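Local coordinates for protein methylenetetrahydrofolate--tRNA-(uracil-5-)-methyltransferase trmFO (Thermus thermophilus, PDB 3G5S) that catalyses, with FAD as cofactor, the folate-dependent methylation of uridine 54 in tRNA to 5-methyluridine, at residues W18-M32 / R107-V121. Residues are numbered along the deposited sequence; the frame is centred on the assembly and turned at random. Where two conformers were deposited one is given.
Sequences WTLLRLGVPVRLFEM and RLTGHPLLEVVREEV. With FAD (flavin-adenine dinucleotide), chain B; EDO (1,2-ethanediol), chain I.
The adenosine end of the FAD site lies where the parallel strands 27-30 and 114-117 run out, the latter at the margin of the Rossmann-type sheet. Five backbone hydrogen bonds join them, beginning with Val27 N to Leu113 O (3.0 Å). Val121 CG2 lies over one face of the Phe30 ring, 3.4 Å from CG, while Glu119 CG meets the ring edge in plane; on the sheet face of Val27 and Leu29, Leu114 CD1 packs on Val27 CG1. Ahead of the strands, Leu21 CB makes a CH-pi contact over the centre of the His111 ring, 3.8 Å from its centroid. CG anti to the backbone N (chi1 -161°) brings that ring against Leu21, and its ND1 accepts from Leu113 N in the ring plane (3.0 Å), which fixes its rotation. Replacing His111 by alanine would probably open a gap over Leu21 CB and leave the Leu113 amide without its acceptor. Beyond the strands, Glu31 OE1 and OE2 accept from ribose O2B and O3B (2.7 Å each), and Ala9 N also binds OE2. Val121 reads the adenine edge, its N donating to N1A and its O accepting from N6A (2.9 Å each). An acidic residue just past strand 27-30 that grips the ribose is the hallmark of the dinucleotide-binding Rossmann fold.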
loop_
_atom_site.group_PDB
_atom_site.type_symbol
_atom_site.label_atom_id
_atom_site.label_comp_id
_atom_site.label_asym_id
_atom_site.label_seq_id
_atom_site.Cartn_x
_atom_site.Cartn_y
_atom_site.Cartn_z
ATOM N N TRP A 18 -20.052 4.555 -2.179
ATOM C CA TRP A 18 -20.521 5.121 -3.435
ATOM C C TRP A 18 -20.726 4.034 -4.487
ATOM O O TRP A 18 -21.674 4.083 -5.276
ATOM C CB TRP A 18 -19.524 6.162 -3.934
ATOM C CG TRP A 18 -20.031 6.991 -5.063
ATOM C CD1 TRP A 18 -19.523 7.057 -6.326
ATOM C CD2 TRP A 18 -21.134 7.905 -5.024
ATOM N NE1 TRP A 18 -20.250 7.947 -7.082
ATOM C CE2 TRP A 18 -21.245 8.482 -6.304
ATOM C CE3 TRP A 18 -22.048 8.280 -4.031
ATOM C CZ2 TRP A 18 -22.231 9.417 -6.615
ATOM C CZ3 TRP A 18 -23.023 9.212 -4.341
ATOM C CH2 TRP A 18 -23.108 9.768 -5.623
ATOM N N THR A 19 -19.829 3.057 -4.510
ATOM C CA THR A 19 -19.921 1.986 -5.490
ATOM C C THR A 19 -21.194 1.162 -5.281
ATOM O O THR A 19 -21.928 0.862 -6.227
ATOM C CB THR A 19 -18.678 1.079 -5.426
ATOM O OG1 THR A 19 -17.489 1.878 -5.476
ATOM C CG2 THR A 19 -18.661 0.104 -6.587
ATOM N N LEU A 20 -21.450 0.806 -4.029
ATOM C CA LEU A 20 -22.670 0.102 -3.679
ATOM C C LEU A 20 -23.906 0.902 -4.100
ATOM O O LEU A 20 -24.821 0.369 -4.735
ATOM C CB LEU A 20 -22.675 -0.164 -2.179
ATOM C CG LEU A 20 -21.789 -1.329 -1.733
ATOM C CD1 LEU A 20 -21.163 -1.070 -0.369
ATOM C CD2 LEU A 20 -22.590 -2.614 -1.713
ATOM N N LEU A 21 -23.925 2.182 -3.749
ATOM C CA LEU A 21 -25.070 3.033 -4.043
ATOM C C LEU A 21 -25.318 3.144 -5.547
ATOM O O LEU A 21 -26.464 3.100 -6.000
ATOM C CB LEU A 21 -24.885 4.416 -3.415
ATOM C CG LEU A 21 -24.800 4.428 -1.885
ATOM C CD1 LEU A 21 -24.314 5.777 -1.377
ATOM C CD2 LEU A 21 -26.147 4.065 -1.263
ATOM N N ARG A 22 -24.238 3.284 -6.318
ATOM C CA ARG A 22 -24.322 3.393 -7.778
ATOM C C ARG A 22 -24.957 2.160 -8.395
ATOM O O ARG A 22 -25.609 2.244 -9.440
ATOM C CB ARG A 22 -22.929 3.591 -8.407
ATOM C CG ARG A 22 -22.230 4.881 -8.029
ATOM C CD ARG A 22 -21.123 5.219 -9.000
ATOM N NE ARG A 22 -19.825 4.594 -8.738
ATOM C CZ ARG A 22 -19.002 4.193 -9.708
ATOM N NH1 ARG A 22 -19.384 4.294 -10.969
ATOM N NH2 ARG A 22 -17.824 3.661 -9.430
ATOM N N LEU A 23 -24.727 1.013 -7.765
ATOM C CA LEU A 23 -25.282 -0.251 -8.228
ATOM C C LEU A 23 -26.651 -0.550 -7.611
ATOM O O LEU A 23 -27.193 -1.642 -7.779
ATOM C CB LEU A 23 -24.291 -1.392 -7.976
ATOM C CG LEU A 23 -23.037 -1.309 -8.860
ATOM C CD1 LEU A 23 -21.971 -2.259 -8.349
ATOM C CD2 LEU A 23 -23.362 -1.590 -10.318
ATOM N N GLY A 24 -27.216 0.434 -6.916
ATOM C CA GLY A 24 -28.552 0.303 -6.355
ATOM C C GLY A 24 -28.655 -0.539 -5.094
ATOM O O GLY A 24 -29.738 -1.027 -4.762
ATOM N N VAL A 25 -27.539 -0.703 -4.385
ATOM C CA VAL A 25 -27.521 -1.495 -3.158
ATOM C C VAL A 25 -27.450 -0.554 -1.955
ATOM O O VAL A 25 -26.515 0.227 -1.836
ATOM C CB VAL A 25 -26.325 -2.466 -3.153
ATOM C CG1 VAL A 25 -26.294 -3.277 -1.871
ATOM C CG2 VAL A 25 -26.374 -3.381 -4.369
ATOM N N PRO A 26 -28.447 -0.613 -1.055
ATOM C CA PRO A 26 -28.439 0.310 0.085
ATOM C C PRO A 26 -27.276 0.054 1.033
ATOM O O PRO A 26 -26.779 -1.077 1.150
ATOM C CB PRO A 26 -29.767 0.011 0.789
ATOM C CG PRO A 26 -30.615 -0.614 -0.265
ATOM C CD PRO A 26 -29.673 -1.422 -1.093
ATOM N N VAL A 27 -26.867 1.113 1.723
ATOM C CA VAL A 27 -25.669 1.098 2.543
ATOM C C VAL A 27 -25.983 1.625 3.933
ATOM O O VAL A 27 -26.786 2.549 4.095
ATOM C CB VAL A 27 -24.556 1.965 1.898
ATOM C CG1 VAL A 27 -23.357 2.108 2.825
ATOM C CG2 VAL A 27 -24.139 1.376 0.553
ATOM N N ARG A 28 -25.357 0.999 4.922
ATOM C CA ARG A 28 -25.305 1.497 6.279
ATOM C C ARG A 28 -23.847 1.856 6.528
ATOM O O ARG A 28 -22.995 0.972 6.655
ATOM C CB ARG A 28 -25.759 0.405 7.247
ATOM C CG ARG A 28 -25.865 0.856 8.681
ATOM C CD ARG A 28 -26.404 -0.258 9.583
ATOM N NE ARG A 28 -27.766 -0.658 9.230
ATOM C CZ ARG A 28 -28.090 -1.800 8.627
ATOM N NH1 ARG A 28 -27.152 -2.675 8.289
ATOM N NH2 ARG A 28 -29.360 -2.065 8.354
ATOM N N LEU A 29 -23.569 3.157 6.550
ATOM C CA LEU A 29 -22.209 3.665 6.654
ATOM C C LEU A 29 -21.954 4.115 8.078
ATOM O O LEU A 29 -22.588 5.056 8.559
ATOM C CB LEU A 29 -22.025 4.835 5.687
ATOM C CG LEU A 29 -20.667 5.536 5.676
ATOM C CD1 LEU A 29 -19.567 4.570 5.277
ATOM C CD2 LEU A 29 -20.710 6.723 4.733
ATOM N N PHE A 30 -21.039 3.424 8.753
ATOM C CA PHE A 30 -20.699 3.730 10.139
ATOM C C PHE A 30 -19.476 4.633 10.187
ATOM O O PHE A 30 -18.472 4.373 9.520
ATOM C CB PHE A 30 -20.362 2.452 10.919
ATOM C CG PHE A 30 -21.516 1.504 11.108
ATOM C CD1 PHE A 30 -21.802 0.539 10.157
ATOM C CD2 PHE A 30 -22.280 1.547 12.262
ATOM C CE1 PHE A 30 -22.844 -0.346 10.345
ATOM C CE2 PHE A 30 -23.321 0.667 12.449
ATOM C CZ PHE A 30 -23.605 -0.282 11.498
ATOM N N GLU A 31 -19.556 5.681 10.998
ATOM C CA GLU A 31 -18.422 6.557 11.221
ATOM C C GLU A 31 -18.460 7.053 12.652
ATOM O O GLU A 31 -19.457 7.625 13.094
ATOM C CB GLU A 31 -18.440 7.735 10.244
ATOM C CG GLU A 31 -17.332 8.747 10.483
ATOM C CD GLU A 31 -15.964 8.104 10.567
ATOM O OE1 GLU A 31 -15.310 8.248 11.626
ATOM O OE2 GLU A 31 -15.546 7.449 9.581
HETATM N N MSE A 32 -17.376 6.836 13.384
HETATM C CA MSE A 32 -17.353 7.237 14.785
HETATM C C MSE A 32 -17.086 8.731 14.992
HETATM O O MSE A 32 -17.441 9.290 16.031
HETATM C CB MSE A 32 -16.345 6.399 15.556
HETATM C CG MSE A 32 -14.908 6.652 15.190
HETATM SE SE MSE A 32 -13.747 5.421 16.124
HETATM C CE MSE A 32 -12.039 6.190 15.579
ATOM N N ARG A 107 -22.413 14.359 -1.485
ATOM C CA ARG A 107 -22.920 13.389 -2.455
ATOM C C ARG A 107 -23.408 12.123 -1.757
ATOM O O ARG A 107 -24.454 11.585 -2.097
ATOM C CB ARG A 107 -21.868 13.036 -3.517
ATOM C CG ARG A 107 -21.508 14.155 -4.499
ATOM C CD ARG A 107 -22.710 14.736 -5.225
ATOM N NE ARG A 107 -23.524 13.747 -5.932
ATOM C CZ ARG A 107 -23.220 13.218 -7.115
ATOM N NH1 ARG A 107 -22.096 13.554 -7.730
ATOM N NH2 ARG A 107 -24.038 12.343 -7.684
ATOM N N LEU A 108 -22.642 11.647 -0.782
ATOM C CA LEU A 108 -23.031 10.457 -0.034
ATOM C C LEU A 108 -24.265 10.706 0.828
ATOM O O LEU A 108 -25.253 9.974 0.747
ATOM C CB LEU A 108 -21.869 9.969 0.830
ATOM C CG LEU A 108 -20.820 9.158 0.071
ATOM C CD1 LEU A 108 -19.535 9.033 0.868
ATOM C CD2 LEU A 108 -21.369 7.792 -0.292
ATOM N N THR A 109 -24.205 11.748 1.649
ATOM C CA THR A 109 -25.272 12.010 2.607
ATOM C C THR A 109 -26.613 12.229 1.908
ATOM O O THR A 109 -27.661 11.857 2.435
ATOM C CB THR A 109 -24.929 13.201 3.521
ATOM O OG1 THR A 109 -23.717 12.918 4.233
ATOM C CG2 THR A 109 -26.050 13.451 4.525
ATOM N N GLY A 110 -26.573 12.812 0.715
ATOM C CA GLY A 110 -27.778 13.095 -0.040
ATOM C C GLY A 110 -28.369 11.934 -0.823
ATOM O O GLY A 110 -29.442 12.067 -1.406
ATOM N N HIS A 111 -27.682 10.795 -0.849
ATOM C CA HIS A 111 -28.179 9.644 -1.600
ATOM C C HIS A 111 -29.334 8.951 -0.871
ATOM O O HIS A 111 -29.223 8.655 0.317
ATOM C CB HIS A 111 -27.059 8.635 -1.860
ATOM C CG HIS A 111 -27.365 7.697 -2.980
ATOM N ND1 HIS A 111 -28.306 6.695 -2.877
ATOM C CD2 HIS A 111 -26.881 7.631 -4.242
ATOM C CE1 HIS A 111 -28.382 6.046 -4.025
ATOM N NE2 HIS A 111 -27.528 6.598 -4.872
ATOM N N PRO A 112 -30.436 8.664 -1.590
ATOM C CA PRO A 112 -31.631 8.075 -0.964
ATOM C C PRO A 112 -31.385 6.712 -0.328
ATOM O O PRO A 112 -32.155 6.302 0.541
ATOM C CB PRO A 112 -32.604 7.900 -2.138
ATOM C CG PRO A 112 -32.094 8.785 -3.222
ATOM C CD PRO A 112 -30.606 8.853 -3.043
ATOM N N LEU A 113 -30.346 6.012 -0.765
ATOM C CA LEU A 113 -30.098 4.658 -0.282
ATOM C C LEU A 113 -29.012 4.564 0.791
ATOM O O LEU A 113 -28.652 3.463 1.209
ATOM C CB LEU A 113 -29.783 3.718 -1.447
ATOM C CG LEU A 113 -30.854 3.572 -2.534
ATOM C CD1 LEU A 113 -30.409 2.568 -3.590
ATOM C CD2 LEU A 113 -32.209 3.173 -1.961
ATOM N N LEU A 114 -28.512 5.708 1.251
ATOM C CA LEU A 114 -27.472 5.730 2.277
ATOM C C LEU A 114 -28.003 6.124 3.649
ATOM O O LEU A 114 -28.590 7.193 3.812
ATOM C CB LEU A 114 -26.346 6.693 1.892
ATOM C CG LEU A 114 -25.242 6.774 2.956
ATOM C CD1 LEU A 114 -24.475 5.472 3.008
ATOM C CD2 LEU A 114 -24.300 7.934 2.714
ATOM N N GLU A 115 -27.788 5.250 4.627
ATOM C CA GLU A 115 -28.003 5.578 6.033
ATOM C C GLU A 115 -26.647 5.744 6.703
ATOM O O GLU A 115 -25.777 4.880 6.578
ATOM C CB GLU A 115 -28.788 4.480 6.750
ATOM C CG GLU A 115 -29.004 4.787 8.232
ATOM C CD GLU A 115 -29.524 3.605 9.043
ATOM O OE1 GLU A 115 -29.823 3.798 10.240
ATOM O OE2 GLU A 115 -29.624 2.486 8.500
ATOM N N VAL A 116 -26.470 6.861 7.399
ATOM C CA VAL A 116 -25.260 7.120 8.158
ATOM C C VAL A 116 -25.522 6.829 9.628
ATOM O O VAL A 116 -26.509 7.301 10.188
ATOM C CB VAL A 116 -24.819 8.587 8.017
ATOM C CG1 VAL A 116 -23.575 8.855 8.844
ATOM C CG2 VAL A 116 -24.568 8.928 6.556
ATOM N N VAL A 117 -24.638 6.048 10.240
ATOM C CA VAL A 117 -24.716 5.753 11.661
ATOM C C VAL A 117 -23.457 6.290 12.331
ATOM O O VAL A 117 -22.344 5.829 12.040
ATOM C CB VAL A 117 -24.843 4.240 11.910
ATOM C CG1 VAL A 117 -24.931 3.951 13.398
ATOM C CG2 VAL A 117 -26.062 3.676 11.186
ATOM N N ARG A 118 -23.630 7.278 13.205
ATOM C CA ARG A 118 -22.497 7.872 13.892
ATOM C C ARG A 118 -22.239 7.086 15.163
ATOM O O ARG A 118 -22.779 7.396 16.229
ATOM C CB ARG A 118 -22.760 9.344 14.210
ATOM C CG ARG A 118 -22.970 10.222 12.983
ATOM C CD ARG A 118 -21.651 10.600 12.307
ATOM N NE ARG A 118 -21.877 11.428 11.122
ATOM C CZ ARG A 118 -20.924 12.061 10.441
ATOM N NH1 ARG A 118 -19.656 11.966 10.815
ATOM N NH2 ARG A 118 -21.241 12.792 9.380
ATOM N N GLU A 119 -21.427 6.048 15.039
ATOM C CA GLU A 119 -21.087 5.215 16.175
ATOM C C GLU A 119 -19.798 4.466 15.891
ATOM O O GLU A 119 -19.407 4.289 14.731
ATOM C CB GLU A 119 -22.215 4.230 16.476
ATOM C CG GLU A 119 -22.208 2.971 15.630
ATOM C CD GLU A 119 -23.158 1.909 16.159
ATOM O OE1 GLU A 119 -22.792 0.713 16.135
ATOM O OE2 GLU A 119 -24.268 2.272 16.601
ATOM N N GLU A 120 -19.128 4.052 16.957
ATOM C CA GLU A 120 -17.981 3.177 16.836
ATOM C C GLU A 120 -18.454 1.737 16.730
ATOM O O GLU A 120 -19.209 1.266 17.576
ATOM C CB GLU A 120 -17.062 3.297 18.051
ATOM C CG GLU A 120 -15.862 2.382 17.930
ATOM C CD GLU A 120 -15.165 2.090 19.241
ATOM O OE1 GLU A 120 -15.675 2.479 20.318
ATOM O OE2 GLU A 120 -14.097 1.447 19.182
ATOM N N VAL A 121 -18.007 1.040 15.695
ATOM C CA VAL A 121 -18.292 -0.379 15.546
ATOM C C VAL A 121 -17.243 -1.150 16.329
ATOM O O VAL A 121 -16.045 -0.990 16.106
ATOM C CB VAL A 121 -18.283 -0.774 14.055
ATOM C CG1 VAL A 121 -18.379 -2.280 13.893
ATOM C CG2 VAL A 121 -19.415 -0.064 13.330
HETATM P PA FAD B . -9.161 6.620 6.878
HETATM O O1A FAD B . -8.368 6.925 8.116
HETATM O O2A FAD B . -9.226 7.658 5.802
HETATM O O5B FAD B . -10.664 6.228 7.248
HETATM C C5B FAD B . -10.959 5.331 8.300
HETATM C C4B FAD B . -12.239 5.810 8.955
HETATM O O4B FAD B . -12.690 4.828 9.873
HETATM C C3B FAD B . -12.023 7.089 9.762
HETATM O O3B FAD B . -12.964 8.079 9.396
HETATM C C2B FAD B . -12.197 6.649 11.216
HETATM O O2B FAD B . -12.743 7.633 12.070
HETATM C C1B FAD B . -13.139 5.469 11.069
HETATM N N9A FAD B . -13.105 4.429 12.108
HETATM C C8A FAD B . -12.009 3.805 12.638
HETATM N N7A FAD B . -12.428 2.840 13.483
HETATM C C5A FAD B . -13.788 2.842 13.483
HETATM C C6A FAD B . -14.743 2.085 14.147
HETATM N N6A FAD B . -14.425 0.994 14.856
HETATM N N1A FAD B . -16.065 2.346 13.909
HETATM C C2A FAD B . -16.457 3.350 13.056
HETATM N N3A FAD B . -15.521 4.107 12.389
HETATM C C4A FAD B . -14.219 3.841 12.622
HETATM N N1 FAD B . -1.642 9.015 2.680
HETATM C C2 FAD B . -1.193 9.687 1.572
HETATM O O2 FAD B . -1.420 9.254 0.444
HETATM N N3 FAD B . -0.481 10.861 1.731
HETATM C C4 FAD B . -0.207 11.394 2.980
HETATM O O4 FAD B . 0.427 12.451 3.088
HETATM C C4X FAD B . -0.672 10.703 4.098
HETATM N N5 FAD B . -0.426 11.176 5.367
HETATM C C5X FAD B . -0.902 10.483 6.461
HETATM C C6 FAD B . -0.656 10.979 7.738
HETATM C C7 FAD B . -1.113 10.297 8.857
HETATM C C7M FAD B . -0.843 10.837 10.234
HETATM C C8 FAD B . -1.829 9.116 8.693
HETATM C C8M FAD B . -2.332 8.370 9.895
HETATM C C9 FAD B . -2.080 8.619 7.416
HETATM C C9A FAD B . -1.617 9.297 6.291
HETATM N N10 FAD B . -1.850 8.794 5.017
HETATM C C10 FAD B . -1.384 9.515 3.934
HETATM C "C1'" FAD B . -2.003 7.301 4.831
HETATM C "C2'" FAD B . -3.345 6.877 4.208
HETATM O "O2'" FAD B . -3.330 6.951 2.792
HETATM C "C3'" FAD B . -4.524 7.658 4.787
HETATM O "O3'" FAD B . -4.598 7.323 6.158
HETATM C "C4'" FAD B . -5.856 7.334 4.112
HETATM O "O4'" FAD B . -6.811 8.268 4.574
HETATM C "C5'" FAD B . -6.303 5.901 4.375
HETATM O "O5'" FAD B . -7.645 5.740 3.969
HETATM P P FAD B . -8.589 4.725 4.767
HETATM O O1P FAD B . -7.984 3.359 4.809
HETATM O O2P FAD B . -9.955 4.857 4.179
HETATM O O3P FAD B . -8.555 5.259 6.281
HETATM C C1 EDO I . -30.337 -3.236 -7.069
HETATM O O1 EDO I . -31.234 -2.135 -6.900
HETATM C C2 EDO I . -30.661 -4.289 -6.020
HETATM O O2 EDO I . -32.045 -4.651 -6.101
HETATM O O HOH W 1 -29.194 1.300 11.516
#